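Local coordinates for protein methyltransferase (PDB 2B78) that probably transfers a methyl group from S-adenosyl-L-methionine to an RNA substrate, at residues 204-207 against 208-212; 310-313 against 314-317. All coordinates share one frame; numbering follows the deposited sequence.

Contact 1 of 2, residues 204-207 against 208-212; sequences NELI and NGSAA
Ser210 N reaches back to Glu205 O at 3.1 Å and Gly209 N to Leu206 O, the nested pair of backbone bonds (six-to-one and five-to-two) that defines a Schellman motif and ends helix 200-210. Gly209 is its C-prime residue, at positive phi (120°). One residue before this pair an ordinary i to i+4 bond remains, Asn208 N bonding to Asn204 O at 2.9 Å. Gly209 N lies above the carbonyl plane of Leu206 and not on a lone pair. That same oxygen accepts a second bond from a water, 2.7 Å from Leu206 O, and the water in turn takes the N-H of Ala211, tying the first residue of the loop to the helix end.

Among the side chains, Ser210 has its hydroxyl held between its own backbone N and carbonyl carbon (chi1 71°), which turns OG back over the last turn, 3.2 Å from Leu206 CD2. The same methyl group meets Ala211 CB at 4.1 Å, and the Leu206 side chain also packs on Phe226, Ala229 and Ala230 of helix 225-232. Asn204 and Asn208 run alongside each other with their amide planes 79° apart, Asn204 ND2 to Asn208 ND2 at 3.7 Å. The helix is thus closed chiefly by its own main chain, with one water carrying the Leu206 carbonyl on to Ala211 N.

Contact 2 of 2, residues 310-313 against 314-317; sequences YHKL and IRQG
His311 and Arg315 lie side by side one turn apart on helix 306-319, an i to i+4 pair in the Rossmann-like methyltransferase domain, in the connection that leads from strand 286-291 to the parallel strand 325-331. The ring and the guanidinium are steeply inclined to each other, their planes 75° apart, and the guanidinium turns its edge toward His311 CD2, which stands in its plane, 3.0 Å from Arg315 NH1 and 3.1 Å from Arg315 NH2. The contact is therefore one of a ring carbon against two nitrogens rather than a parallel stack. The arginine reaches it with CG anti to the backbone N (chi1 -178°) and a bend at chi3 that folds the group back along the helix, one face over His311 O. Lys312 CG lies 3.6 Å above one face of the imidazole, offset toward the rim.

Elsewhere round the helix, Tyr310 and Ile314 cross at a slant: Ile314 CG1 approaches the ring edge near its plane, 4.0 Å from Tyr310 CE2, while Leu313 CD1 sits over a face of the same ring. The phenol is fixed at its far end by a hydrogen bond from OH to Ser330 O, and Phe341 meets the ring edge-to-face. Leu313 also packs on Phe273 and Phe276 of helix 272-281 and lies about 4 Å, side chain to side chain, from Val272, a residue of the S-adenosyl-L-homocysteine site, which holds no ligand in this chain.

Beneath these side chains run helical backbone bonds, Arg315 N to His311 O at 3.0 Å and a weak one from Ile314 N to Tyr310 O. Gln316 OE1 accepts a hydrogen bond from Arg280 NH1, and the same side chain brings CB and CG close to the Lys312 carbonyl, with Gln316 CB 3.4 Å from Lys312 O.

Both contacts are single-helix, next-turn arrangements inside the same methyltransferase domain, on different helices; their centres are 23 Å apart and they do not touch. Both are partly buried, contact 1 with two buried residues, Leu206 and Ala211, and contact 2 with four. Contact 1 ends helix 200-210, whereas contact 2 lies within helix 306-319, and their chemistry differs with this: at the terminus a change of backbone pattern and a water do most of the work, while in mid-helix regular main-chain bonds continue and aromatic, aliphatic and charged side chains give the contact its character. Leu313 of contact 2 also lies beside Val272 of the cofactor site; contact 1 lies away from it.

Contact 1 of 2, residues 204-207 against 208-212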
loop_
_atom_site.group_PDB
_atom_site.type_symbol
_atom_site.label_atom_id
_atom_site.label_comp_id
_atom_site.label_asym_id
_atom_site.label_seq_id
_atom_site.Cartn_x
_atom_site.Cartn_y
_atom_site.Cartn_z
ATOM N N ASN A 204 -0.595 10.558 -10.327
ATOM C CA ASN A 204 -1.018 11.928 -10.622
ATOM C C ASN A 204 0.101 12.699 -11.332
ATOM O O ASN A 204 -0.156 13.482 -12.249
ATOM C CB ASN A 204 -1.402 12.676 -9.333
ATOM C CG ASN A 204 -1.979 14.058 -9.609
ATOM O OD1 ASN A 204 -2.991 14.198 -10.316
ATOM N ND2 ASN A 204 -1.347 15.087 -9.050
ATOM N N GLU A 205 1.339 12.492 -10.884
ATOM C CA GLU A 205 2.493 13.175 -11.475
ATOM C C GLU A 205 2.663 12.780 -12.935
ATOM O O GLU A 205 2.992 13.613 -13.785
ATOM C CB GLU A 205 3.778 12.820 -10.718
ATOM C CG GLU A 205 3.794 13.286 -9.272
ATOM C CD GLU A 205 3.889 14.790 -9.154
ATOM O OE1 GLU A 205 4.956 15.339 -9.504
ATOM O OE2 GLU A 205 2.902 15.425 -8.723
ATOM N N LEU A 206 2.449 11.502 -13.216
ATOM C CA LEU A 206 2.584 10.971 -14.564
ATOM C C LEU A 206 1.481 11.515 -15.465
ATOM O O LEU A 206 1.731 11.937 -16.600
ATOM C CB LEU A 206 2.537 9.436 -14.505
ATOM C CG LEU A 206 3.798 8.800 -13.902
ATOM C CD1 LEU A 206 3.564 7.355 -13.477
ATOM C CD2 LEU A 206 4.915 8.871 -14.953
ATOM N N ILE A 207 0.252 11.519 -14.954
ATOM C CA ILE A 207 -0.877 12.031 -15.720
ATOM C C ILE A 207 -0.674 13.500 -15.988
ATOM O O ILE A 207 -1.109 14.024 -17.011
ATOM C CB ILE A 207 -2.187 11.852 -14.950
ATOM C CG1 ILE A 207 -2.449 10.356 -14.785
ATOM C CG2 ILE A 207 -3.334 12.554 -15.679
ATOM C CD1 ILE A 207 -3.555 10.033 -13.822
ATOM N N ASN A 208 0.003 14.160 -15.058
ATOM C CA ASN A 208 0.295 15.579 -15.151
ATOM C C ASN A 208 1.309 15.957 -16.241
ATOM O O ASN A 208 1.384 17.120 -16.666
ATOM C CB ASN A 208 0.796 16.056 -13.798
ATOM C CG ASN A 208 -0.018 17.172 -13.268
ATOM O OD1 ASN A 208 -0.196 18.185 -13.964
ATOM N ND2 ASN A 208 -0.530 17.029 -12.042
ATOM N N GLY A 209 2.089 14.979 -16.689
ATOM C CA GLY A 209 3.060 15.245 -17.733
ATOM C C GLY A 209 4.516 14.982 -17.381
ATOM O O GLY A 209 5.415 15.399 -18.117
ATOM N N SER A 210 4.765 14.282 -16.282
ATOM C CA SER A 210 6.140 14.006 -15.882
ATOM C C SER A 210 6.880 13.213 -16.957
ATOM O O SER A 210 8.097 13.320 -17.069
ATOM C CB SER A 210 6.177 13.249 -14.545
ATOM O OG SER A 210 5.716 11.917 -14.678
ATOM N N ALA A 211 6.146 12.426 -17.746
ATOM C CA ALA A 211 6.746 11.627 -18.815
ATOM C C ALA A 211 6.305 12.091 -20.209
ATOM O O ALA A 211 6.410 11.344 -21.187
ATOM C CB ALA A 211 6.392 10.146 -18.615
ATOM N N ALA A 212 5.816 13.326 -20.311
ATOM C CA ALA A 212 5.370 13.846 -21.599
ATOM C C ALA A 212 6.447 13.765 -22.676
ATOM O O ALA A 212 7.562 14.263 -22.493
ATOM C CB ALA A 212 4.890 15.292 -21.447
HETATM O O HOH W 1 3.509 11.874 -18.664
#

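Contact 2 of 2, residues 310-313 against 314-317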
loop_
_atom_site.group_PDB
_atom_site.type_symbol
_atom_site.label_atom_id
_atom_site.label_comp_id
_atom_site.label_asym_id
_atom_site.label_seq_id
_atom_site.Cartn_x
_atom_site.Cartn_y
_atom_site.Cartn_z
ATOM N N TYR A 310 17.509 -4.999 -4.237
ATOM C CA TYR A 310 17.039 -3.825 -4.964
ATOM C C TYR A 310 18.162 -3.157 -5.771
ATOM O O TYR A 310 17.926 -2.672 -6.884
ATOM C CB TYR A 310 16.401 -2.813 -4.004
ATOM C CG TYR A 310 15.354 -1.942 -4.676
ATOM C CD1 TYR A 310 13.992 -2.244 -4.573
ATOM C CD2 TYR A 310 15.728 -0.856 -5.459
ATOM C CE1 TYR A 310 13.029 -1.473 -5.244
ATOM C CE2 TYR A 310 14.781 -0.087 -6.131
ATOM C CZ TYR A 310 13.438 -0.400 -6.019
ATOM O OH TYR A 310 12.512 0.366 -6.687
ATOM N N HIS A 311 19.383 -3.152 -5.238
ATOM C CA HIS A 311 20.499 -2.509 -5.940
ATOM C C HIS A 311 20.710 -3.082 -7.335
ATOM O O HIS A 311 21.241 -2.407 -8.220
ATOM C CB HIS A 311 21.808 -2.623 -5.133
ATOM C CG HIS A 311 22.354 -4.021 -5.038
ATOM N ND1 HIS A 311 21.802 -4.987 -4.224
ATOM C CD2 HIS A 311 23.386 -4.618 -5.683
ATOM C CE1 HIS A 311 22.467 -6.120 -4.374
ATOM N NE2 HIS A 311 23.432 -5.923 -5.253
ATOM N N LYS A 312 20.290 -4.324 -7.540
ATOM C CA LYS A 312 20.454 -4.958 -8.844
ATOM C C LYS A 312 19.491 -4.373 -9.870
ATOM O O LYS A 312 19.822 -4.267 -11.055
ATOM C CB LYS A 312 20.222 -6.460 -8.722
ATOM C CG LYS A 312 21.276 -7.174 -7.893
ATOM C CD LYS A 312 20.942 -8.652 -7.764
ATOM C CE LYS A 312 20.931 -9.326 -9.122
ATOM N NZ LYS A 312 20.760 -10.799 -8.987
ATOM N N LEU A 313 18.292 -3.999 -9.420
ATOM C CA LEU A 313 17.302 -3.423 -10.326
ATOM C C LEU A 313 17.793 -2.057 -10.795
ATOM O O LEU A 313 17.665 -1.704 -11.965
ATOM C CB LEU A 313 15.953 -3.271 -9.618
ATOM C CG LEU A 313 15.386 -4.563 -9.035
ATOM C CD1 LEU A 313 14.071 -4.257 -8.316
ATOM C CD2 LEU A 313 15.180 -5.593 -10.141
ATOM N N ILE A 314 18.360 -1.293 -9.870
ATOM C CA ILE A 314 18.886 0.025 -10.185
ATOM C C ILE A 314 20.092 -0.072 -11.115
ATOM O O ILE A 314 20.185 0.663 -12.102
ATOM C CB ILE A 314 19.304 0.766 -8.894
ATOM C CG1 ILE A 314 18.060 1.099 -8.060
ATOM C CG2 ILE A 314 20.072 2.036 -9.240
ATOM C CD1 ILE A 314 17.152 2.161 -8.689
ATOM N N ARG A 315 21.008 -0.986 -10.804
ATOM C CA ARG A 315 22.218 -1.176 -11.603
ATOM C C ARG A 315 21.886 -1.553 -13.036
ATOM O O ARG A 315 22.358 -0.918 -13.984
ATOM C CB ARG A 315 23.108 -2.260 -10.988
ATOM C CG ARG A 315 24.442 -2.487 -11.733
ATOM C CD ARG A 315 25.339 -3.511 -11.034
ATOM N NE ARG A 315 25.701 -3.096 -9.681
ATOM C CZ ARG A 315 25.104 -3.524 -8.572
ATOM N NH1 ARG A 315 24.101 -4.400 -8.639
ATOM N NH2 ARG A 315 25.502 -3.066 -7.393
ATOM N N GLN A 316 21.078 -2.591 -13.197
ATOM C CA GLN A 316 20.713 -3.037 -14.527
ATOM C C GLN A 316 19.794 -2.057 -15.253
ATOM O O GLN A 316 19.860 -1.928 -16.476
ATOM C CB GLN A 316 20.114 -4.439 -14.437
ATOM C CG GLN A 316 21.172 -5.462 -14.006
ATOM C CD GLN A 316 20.716 -6.899 -14.156
ATOM O OE1 GLN A 316 20.052 -7.251 -15.134
ATOM N NE2 GLN A 316 21.087 -7.743 -13.195
ATOM N N GLY A 317 18.957 -1.349 -14.503
ATOM C CA GLY A 317 18.088 -0.364 -15.119
ATOM C C GLY A 317 18.914 0.761 -15.719
ATOM O O GLY A 317 18.625 1.252 -16.816
#